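Local coordinates for protein trimethylamine-N-oxide reductase (Haemophilus influenzae, PDB 7L5I) that probably reduces trimethylamine N-oxide and related oxide substrates at a molybdenum centre carried by two molybdopterin guanine dinucleotide cofactors, at residues A279-V283 against E304-L308; K287-L293 against S370-I375. All coordinates share one frame; numbering follows the deposited sequence.

In the fold
Contact 1 joins helix 271-284 to the end of helix 300-307, and contact 2 ties the chain just after helix 271-284, with the start of helix 290-296, to the end of helix 359-372. Their centres are about 13 Å apart. M371 connects them: its CE lies 3.6 Å from CG2 of V283, so one side chain serves both. L282 O and K287 N, 2.8 Å apart, probably form a hydrogen bond between the two contacts. Both contacts lie far out in the chain, with centres about 33 and 32 Å from its centre, and neither includes Y142, W144 or S175, which surround the oxygen ligand in the active site.

Contact 1: A279-V283 against E304-L308; sequences AHTLV and EEYLL
L307 overlaps helix 271-284 with both of its methyls. CD1 lies 3.9 Å from CB of A279 and also comes up to the backbone N of H280, while CD2 reaches CG2 of V283 at 4.0 Å. With CG anti to its backbone N (chi1 -171°), the L307 side chain extends across to the neighbouring helix, and it runs past V283 in the opposite direction. The nearest CA atoms are those of H280 and L307, 6.3 Å apart.

The imidazole of H280 lies against the backbone of L307 and the side chain of L308. Its CD2 meets the L307 carbonyl oxygen at 3.5 Å, at the ring edge and near the ring plane, and the same CD2 lies 3.9 Å from CD2 of L308. The H280 and L308 side chains cross at about a right angle just where helix 300-307 gives way to loop. On the V283 side, the carboxylate of E304 swings in along an extended chain until OE2 sits 4.0 Å from both CG1 and CG2 of V283; its hydrogen bond goes to the hydroxyl of Y300, one turn earlier.

L276, a turn before H280, also touches L307, and M371 of helix 359-372 packs on A279 and V283. The pair thus forms part of a small bundle in which helix 271-284 is covered from more than one direction. Contacts between side chains are largely methyl to methyl or methyl to ring carbon, and H280 meets L307 O through a carbon, so cohesion probably comes mainly from apolar contact, with at most a weak C-H...O-like contribution from CD2.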
ATOM      1  N   ALA A 279     -19.676 -18.196 -11.063  1.00 15.40           N
ATOM      2  CA  ALA A 279     -20.685 -18.619 -10.101  1.00 15.87           C
ATOM      3  C   ALA A 279     -21.905 -19.175 -10.818  1.00 14.36           C
ATOM      4  O   ALA A 279     -22.454 -20.212 -10.422  1.00 15.44           O
ATOM      5  CB  ALA A 279     -21.089 -17.449  -9.208  1.00 16.83           C
ATOM      6  N   HIS A 280     -22.342 -18.491 -11.870  1.00 14.88           N
ATOM      7  CA  HIS A 280     -23.507 -18.959 -12.611  1.00 16.07           C
ATOM      8  C   HIS A 280     -23.253 -20.329 -13.210  1.00 17.55           C
ATOM      9  O   HIS A 280     -24.136 -21.200 -13.192  1.00 18.02           O
ATOM     10  CB  HIS A 280     -23.876 -17.948 -13.697  1.00 18.15           C
ATOM     11  CG  HIS A 280     -25.065 -18.357 -14.496  1.00 17.66           C
ATOM     12  ND1 HIS A 280     -24.993 -19.283 -15.513  1.00 20.01           N
ATOM     13  CD2 HIS A 280     -26.367 -17.991 -14.405  1.00 19.80           C
ATOM     14  CE1 HIS A 280     -26.202 -19.465 -16.019  1.00 24.25           C
ATOM     15  NE2 HIS A 280     -27.052 -18.699 -15.364  1.00 23.07           N
ATOM     16  N   THR A 281     -22.048 -20.545 -13.743  1.00 15.66           N
ATOM     17  CA  THR A 281     -21.685 -21.855 -14.269  1.00 18.02           C
ATOM     18  C   THR A 281     -21.712 -22.908 -13.170  1.00 16.78           C
ATOM     19  O   THR A 281     -22.195 -24.027 -13.392  1.00 16.11           O
ATOM     20  CB  THR A 281     -20.305 -21.804 -14.930  1.00 20.85           C
ATOM     21  OG1 THR A 281     -20.266 -20.769 -15.919  1.00 17.12           O
ATOM     22  CG2 THR A 281     -19.993 -23.144 -15.635  1.00 18.52           C
ATOM     23  N   LEU A 282     -21.213 -22.579 -11.963  1.00 14.30           N
ATOM     24  CA  LEU A 282     -21.283 -23.566 -10.888  1.00 13.75           C
ATOM     25  C   LEU A 282     -22.720 -24.029 -10.664  1.00 17.23           C
ATOM     26  O   LEU A 282     -22.975 -25.223 -10.471  1.00 19.52           O
ATOM     27  CB  LEU A 282     -20.737 -22.997  -9.587  1.00 16.17           C
ATOM     28  CG  LEU A 282     -19.247 -22.680  -9.589  1.00 15.44           C
ATOM     29  CD1 LEU A 282     -18.926 -22.023  -8.261  1.00 16.28           C
ATOM     30  CD2 LEU A 282     -18.420 -23.909  -9.811  1.00 18.45           C
ATOM     31  N   VAL A 283     -23.657 -23.086 -10.604  1.00 16.53           N
ATOM     32  CA  VAL A 283     -25.054 -23.438 -10.352  1.00 15.12           C
ATOM     33  C   VAL A 283     -25.590 -24.288 -11.497  1.00 18.67           C
ATOM     34  O   VAL A 283     -26.202 -25.340 -11.276  1.00 19.33           O
ATOM     35  CB  VAL A 283     -25.896 -22.160 -10.144  1.00 20.42           C
ATOM     36  CG1 VAL A 283     -27.352 -22.500 -10.008  1.00 19.77           C
ATOM     37  CG2 VAL A 283     -25.437 -21.440  -8.896  1.00 20.79           C
ATOM     38  N   GLU A 304     -28.779 -15.632  -5.227  1.00 19.41           N
ATOM     39  CA  GLU A 304     -28.952 -16.495  -6.384  1.00 21.57           C
ATOM     40  C   GLU A 304     -30.031 -15.957  -7.319  1.00 21.27           C
ATOM     41  O   GLU A 304     -29.940 -16.144  -8.536  1.00 20.90           O
ATOM     42  CB  GLU A 304     -29.290 -17.920  -5.945  1.00 21.91           C
ATOM     43  CG  GLU A 304     -29.054 -18.942  -7.052  1.00 22.34           C
ATOM     44  CD  GLU A 304     -29.530 -20.349  -6.698  1.00 32.51           C
ATOM     45  OE1 GLU A 304     -30.761 -20.543  -6.633  1.00 38.58           O
ATOM     46  OE2 GLU A 304     -28.681 -21.263  -6.492  1.00 24.73           O
ATOM     47  N   GLU A 305     -31.042 -15.280  -6.779  1.00 19.74           N
ATOM     48  CA  GLU A 305     -32.052 -14.666  -7.635  1.00 22.85           C
ATOM     49  C   GLU A 305     -31.434 -13.617  -8.552  1.00 23.51           C
ATOM     50  O   GLU A 305     -31.867 -13.438  -9.692  1.00 24.63           O
ATOM     51  CB  GLU A 305     -33.143 -14.012  -6.793  1.00 30.69           C
ATOM     52  CG  GLU A 305     -34.025 -14.967  -6.038  1.00 33.37           C
ATOM     53  CD  GLU A 305     -35.258 -14.280  -5.483  1.00 59.68           C
ATOM     54  OE1 GLU A 305     -35.113 -13.210  -4.846  1.00 56.05           O
ATOM     55  OE2 GLU A 305     -36.374 -14.802  -5.703  1.00 81.60           O
ATOM     56  N   TYR A 306     -30.450 -12.876  -8.048  1.00 22.41           N
ATOM     57  CA  TYR A 306     -29.728 -11.920  -8.887  1.00 24.58           C
ATOM     58  C   TYR A 306     -28.873 -12.653  -9.907  1.00 19.58           C
ATOM     59  O   TYR A 306     -28.853 -12.318 -11.098  1.00 20.06           O
ATOM     60  CB  TYR A 306     -28.861 -11.020  -7.997  1.00 21.37           C
ATOM     61  CG  TYR A 306     -27.862 -10.155  -8.742  1.00 18.59           C
ATOM     62  CD1 TYR A 306     -28.269  -8.999  -9.396  1.00 20.14           C
ATOM     63  CD2 TYR A 306     -26.504 -10.457  -8.735  1.00 20.26           C
ATOM     64  CE1 TYR A 306     -27.357  -8.187 -10.062  1.00 22.25           C
ATOM     65  CE2 TYR A 306     -25.588  -9.650  -9.406  1.00 21.56           C
ATOM     66  CZ  TYR A 306     -26.023  -8.512 -10.050  1.00 21.99           C
ATOM     67  OH  TYR A 306     -25.129  -7.714 -10.699  1.00 22.06           O
ATOM     68  N   LEU A 307     -28.162 -13.674  -9.450  1.00 17.66           N
ATOM     69  CA  LEU A 307     -27.282 -14.441 -10.316  1.00 17.08           C
ATOM     70  C   LEU A 307     -28.042 -15.067 -11.471  1.00 20.90           C
ATOM     71  O   LEU A 307     -27.515 -15.167 -12.586  1.00 20.49           O
ATOM     72  CB  LEU A 307     -26.603 -15.527  -9.483  1.00 21.11           C
ATOM     73  CG  LEU A 307     -25.485 -16.326 -10.117  1.00 21.32           C
ATOM     74  CD1 LEU A 307     -24.269 -15.452 -10.354  1.00 18.28           C
ATOM     75  CD2 LEU A 307     -25.145 -17.478  -9.179  1.00 21.74           C
ATOM     76  N   LEU A 308     -29.269 -15.510 -11.222  1.00 21.10           N
ATOM     77  CA  LEU A 308     -30.061 -16.180 -12.249  1.00 22.63           C
ATOM     78  C   LEU A 308     -30.972 -15.243 -13.027  1.00 25.67           C
ATOM     79  O   LEU A 308     -31.730 -15.713 -13.878  1.00 28.75           O
ATOM     80  CB  LEU A 308     -30.926 -17.279 -11.623  1.00 23.86           C
ATOM     81  CG  LEU A 308     -30.193 -18.413 -10.940  1.00 28.83           C
ATOM     82  CD1 LEU A 308     -31.190 -19.455 -10.455  1.00 36.45           C
ATOM     83  CD2 LEU A 308     -29.205 -19.034 -11.895  1.00 30.13           C
TER

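Contact 2: K287-L293 against S370-I375; sequences KHDKDFL and SMLGQI
The F292 ring carries the CA of G373 over one face, 4.1 Å from the ring centroid and 22° off its normal, a CH-pi contact, and also stacks with the ring of Y296. Obliquely to the ring stand the S370 carbonyl oxygen, 3.2 Å from CD1, and CB of I375, 3.9 Å from CZ. Two helix ends meet here: the N-cap of helix 290-296 and the C-terminal end of helix 359-372. The latter is the crossover helix of a beta-alpha-beta unit between parallel strands 344-348 and 381-383, and it ends at G373, whose phi is positive.

D289 is the N-cap residue; its OD1, met from above the carboxylate plane, accepts a nearly straight bond from F292 N. Its backbone N in turn donates to M371 O at 2.8 Å, in the carbonyl plane, so one residue starts one helix and binds an end carbonyl of the other.

CD2 of L293 packs against S370, 3.8 Å from the S370 carbonyl oxygen, and against CG of M371 at 4.1 Å. NH1 of R616 hydrogen-bonds to the carbonyl oxygens of both G373 and I375. Two waters complete the junction: both reach L372 O, one linking it to K287 O and the other, 2.9 Å from OD2 of D289, linking it to that carboxylate.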
ATOM      1  N   LYS A 287     -22.194 -27.648  -9.425  1.00 17.25           N
ATOM      2  CA  LYS A 287     -20.866 -27.737  -8.828  1.00 17.19           C
ATOM      3  C   LYS A 287     -20.726 -26.871  -7.590  1.00 20.32           C
ATOM      4  O   LYS A 287     -19.687 -26.929  -6.930  1.00 22.50           O
ATOM      5  CB  LYS A 287     -19.798 -27.362  -9.858  1.00 17.57           C
ATOM      6  CG  LYS A 287     -19.512 -28.472 -10.883  1.00 20.41           C
ATOM      7  CD  LYS A 287     -18.632 -27.972 -12.022  1.00 24.06           C
ATOM      8  CE  LYS A 287     -18.138 -29.130 -12.958  1.00 27.11           C
ATOM      9  NZ  LYS A 287     -17.111 -29.961 -12.236  1.00 42.97           N
ATOM     10  N   HIS A 288     -21.740 -26.086  -7.249  1.00 18.82           N
ATOM     11  CA  HIS A 288     -21.699 -25.346  -5.998  1.00 19.82           C
ATOM     12  C   HIS A 288     -22.107 -26.252  -4.840  1.00 25.31           C
ATOM     13  O   HIS A 288     -22.714 -27.311  -5.024  1.00 23.94           O
ATOM     14  CB  HIS A 288     -22.590 -24.113  -6.062  1.00 20.17           C
ATOM     15  CG  HIS A 288     -24.047 -24.396  -6.250  1.00 19.65           C
ATOM     16  ND1 HIS A 288     -24.522 -25.362  -7.114  1.00 21.39           N
ATOM     17  CD2 HIS A 288     -25.136 -23.804  -5.707  1.00 23.39           C
ATOM     18  CE1 HIS A 288     -25.844 -25.364  -7.074  1.00 22.58           C
ATOM     19  NE2 HIS A 288     -26.241 -24.423  -6.234  1.00 21.59           N
ATOM     20  N   ASP A 289     -21.736 -25.847  -3.636  1.00 19.44           N
ATOM     21  CA  ASP A 289     -21.927 -26.694  -2.450  1.00 18.17           C
ATOM     22  C   ASP A 289     -23.149 -26.182  -1.696  1.00 18.53           C
ATOM     23  O   ASP A 289     -23.063 -25.298  -0.841  1.00 18.44           O
ATOM     24  CB  ASP A 289     -20.675 -26.705  -1.592  1.00 18.63           C
ATOM     25  CG  ASP A 289     -20.702 -27.785  -0.510  1.00 24.04           C
ATOM     26  OD1 ASP A 289     -21.802 -28.197  -0.079  1.00 22.02           O
ATOM     27  OD2 ASP A 289     -19.613 -28.222  -0.098  1.00 27.28           O
ATOM     28  N   LYS A 290     -24.315 -26.751  -2.025  1.00 19.09           N
ATOM     29  CA  LYS A 290     -25.555 -26.274  -1.421  1.00 18.40           C
ATOM     30  C   LYS A 290     -25.566 -26.498   0.083  1.00 18.64           C
ATOM     31  O   LYS A 290     -26.103 -25.671   0.832  1.00 21.94           O
ATOM     32  CB  LYS A 290     -26.748 -26.975  -2.086  1.00 21.54           C
ATOM     33  CG  LYS A 290     -26.914 -26.603  -3.540  1.00 28.93           C
ATOM     34  CD  LYS A 290     -28.234 -27.129  -4.102  1.00 38.12           C
ATOM     35  CE  LYS A 290     -28.104 -28.564  -4.564  1.00 49.68           C
ATOM     36  NZ  LYS A 290     -29.209 -28.906  -5.503  1.00 66.43           N
ATOM     37  N   ASP A 291     -24.981 -27.609   0.548  1.00 21.26           N
ATOM     38  CA  ASP A 291     -24.931 -27.904   1.977  1.00 25.46           C
ATOM     39  C   ASP A 291     -24.091 -26.874   2.714  1.00 21.27           C
ATOM     40  O   ASP A 291     -24.485 -26.357   3.768  1.00 21.86           O
ATOM     41  CB  ASP A 291     -24.341 -29.295   2.207  1.00 31.82           C
ATOM     42  CG  ASP A 291     -25.235 -30.406   1.700  1.00 54.08           C
ATOM     43  OD1 ASP A 291     -26.470 -30.221   1.722  1.00 47.88           O
ATOM     44  OD2 ASP A 291     -24.700 -31.461   1.289  1.00 63.89           O
ATOM     45  N   PHE A 292     -22.917 -26.568   2.166  1.00 19.47           N
ATOM     46  CA  PHE A 292     -22.090 -25.513   2.733  1.00 16.19           C
ATOM     47  C   PHE A 292     -22.846 -24.189   2.780  1.00 16.69           C
ATOM     48  O   PHE A 292     -22.848 -23.492   3.803  1.00 16.67           O
ATOM     49  CB  PHE A 292     -20.788 -25.350   1.944  1.00 17.42           C
ATOM     50  CG  PHE A 292     -19.879 -24.323   2.533  1.00 14.84           C
ATOM     51  CD1 PHE A 292     -20.035 -23.000   2.242  1.00 16.25           C
ATOM     52  CD2 PHE A 292     -18.893 -24.686   3.436  1.00 20.07           C
ATOM     53  CE1 PHE A 292     -19.247 -22.033   2.809  1.00 18.32           C
ATOM     54  CE2 PHE A 292     -18.088 -23.719   4.010  1.00 17.28           C
ATOM     55  CZ  PHE A 292     -18.276 -22.378   3.689  1.00 16.62           C
ATOM     56  N   LEU A 293     -23.502 -23.814   1.677  1.00 14.06           N
ATOM     57  CA  LEU A 293     -24.136 -22.507   1.627  1.00 14.71           C
ATOM     58  C   LEU A 293     -25.225 -22.385   2.687  1.00 18.87           C
ATOM     59  O   LEU A 293     -25.349 -21.350   3.347  1.00 16.83           O
ATOM     60  CB  LEU A 293     -24.695 -22.257   0.235  1.00 14.94           C
ATOM     61  CG  LEU A 293     -23.616 -22.032  -0.827  1.00 15.77           C
ATOM     62  CD1 LEU A 293     -24.158 -22.249  -2.212  1.00 15.88           C
ATOM     63  CD2 LEU A 293     -23.057 -20.618  -0.721  1.00 16.60           C
ATOM     64  N   SER A 370     -17.407 -19.297  -1.066  1.00 15.95           N
ATOM     65  CA  SER A 370     -18.485 -19.947  -0.326  1.00 13.25           C
ATOM     66  C   SER A 370     -19.228 -20.934  -1.204  1.00 14.10           C
ATOM     67  O   SER A 370     -19.557 -22.042  -0.767  1.00 14.43           O
ATOM     68  CB  SER A 370     -19.457 -18.896   0.219  1.00 14.00           C
ATOM     69  OG  SER A 370     -18.797 -18.070   1.189  1.00 16.81           O
ATOM     70  N   MET A 371     -19.502 -20.550  -2.446  1.00 14.52           N
ATOM     71  CA  MET A 371     -20.181 -21.464  -3.359  1.00 15.15           C
ATOM     72  C   MET A 371     -19.337 -22.694  -3.680  1.00 15.75           C
ATOM     73  O   MET A 371     -19.879 -23.790  -3.871  1.00 16.78           O
ATOM     74  CB  MET A 371     -20.550 -20.720  -4.644  1.00 12.66           C
ATOM     75  CG  MET A 371     -21.555 -19.634  -4.442  1.00 14.32           C
ATOM     76  SD  MET A 371     -22.013 -18.692  -5.907  1.00 17.43           S
ATOM     77  CE  MET A 371     -22.888 -19.960  -6.847  1.00 19.34           C
ATOM     78  N   LEU A 372     -18.012 -22.544  -3.740  1.00 14.76           N
ATOM     79  CA  LEU A 372     -17.139 -23.688  -3.948  1.00 14.72           C
ATOM     80  C   LEU A 372     -17.092 -24.585  -2.726  1.00 16.40           C
ATOM     81  O   LEU A 372     -16.887 -25.792  -2.860  1.00 18.08           O
ATOM     82  CB  LEU A 372     -15.737 -23.199  -4.295  1.00 14.28           C
ATOM     83  CG  LEU A 372     -15.610 -22.512  -5.652  1.00 16.14           C
ATOM     84  CD1 LEU A 372     -14.263 -21.854  -5.767  1.00 18.59           C
ATOM     85  CD2 LEU A 372     -15.774 -23.554  -6.712  1.00 16.20           C
ATOM     86  N   GLY A 373     -17.236 -24.014  -1.532  1.00 15.31           N
ATOM     87  CA  GLY A 373     -17.458 -24.817  -0.345  1.00 16.29           C
ATOM     88  C   GLY A 373     -16.231 -25.384   0.323  1.00 17.48           C
ATOM     89  O   GLY A 373     -16.357 -26.304   1.136  1.00 17.61           O
ATOM     90  N   GLN A 374     -15.042 -24.849   0.029  1.00 16.77           N
ATOM     91  CA  GLN A 374     -13.793 -25.410   0.538  1.00 14.71           C
ATOM     92  C   GLN A 374     -13.190 -24.563   1.657  1.00 15.32           C
ATOM     93  O   GLN A 374     -12.085 -24.859   2.121  1.00 15.70           O
ATOM     94  CB  GLN A 374     -12.803 -25.574  -0.616  1.00 15.17           C
ATOM     95  CG  GLN A 374     -13.308 -26.437  -1.746  1.00 17.17           C
ATOM     96  CD  GLN A 374     -12.400 -26.367  -2.951  1.00 19.45           C
ATOM     97  OE1 GLN A 374     -11.216 -26.088  -2.819  1.00 19.36           O
ATOM     98  NE2 GLN A 374     -12.957 -26.610  -4.129  1.00 19.02           N
ATOM     99  N   ILE A 375     -13.914 -23.541   2.112  1.00 15.11           N
ATOM    100  CA  ILE A 375     -13.455 -22.697   3.212  1.00 14.99           C
ATOM    101  C   ILE A 375     -13.287 -23.545   4.456  1.00 15.83           C
ATOM    102  O   ILE A 375     -14.179 -24.320   4.807  1.00 15.53           O
ATOM    103  CB  ILE A 375     -14.466 -21.568   3.446  1.00 13.55           C
ATOM    104  CG1 ILE A 375     -14.461 -20.590   2.267  1.00 12.66           C
ATOM    105  CG2 ILE A 375     -14.151 -20.846   4.741  1.00 14.42           C
ATOM    106  CD1 ILE A 375     -15.637 -19.610   2.269  1.00 15.35           C
TER
HETATM  107  O   HOH W   1     -18.143 -27.229  -4.882  1.00 26.84           O
HETATM  108  O   HOH W   2     -17.169 -28.322  -1.735  1.00 33.69           O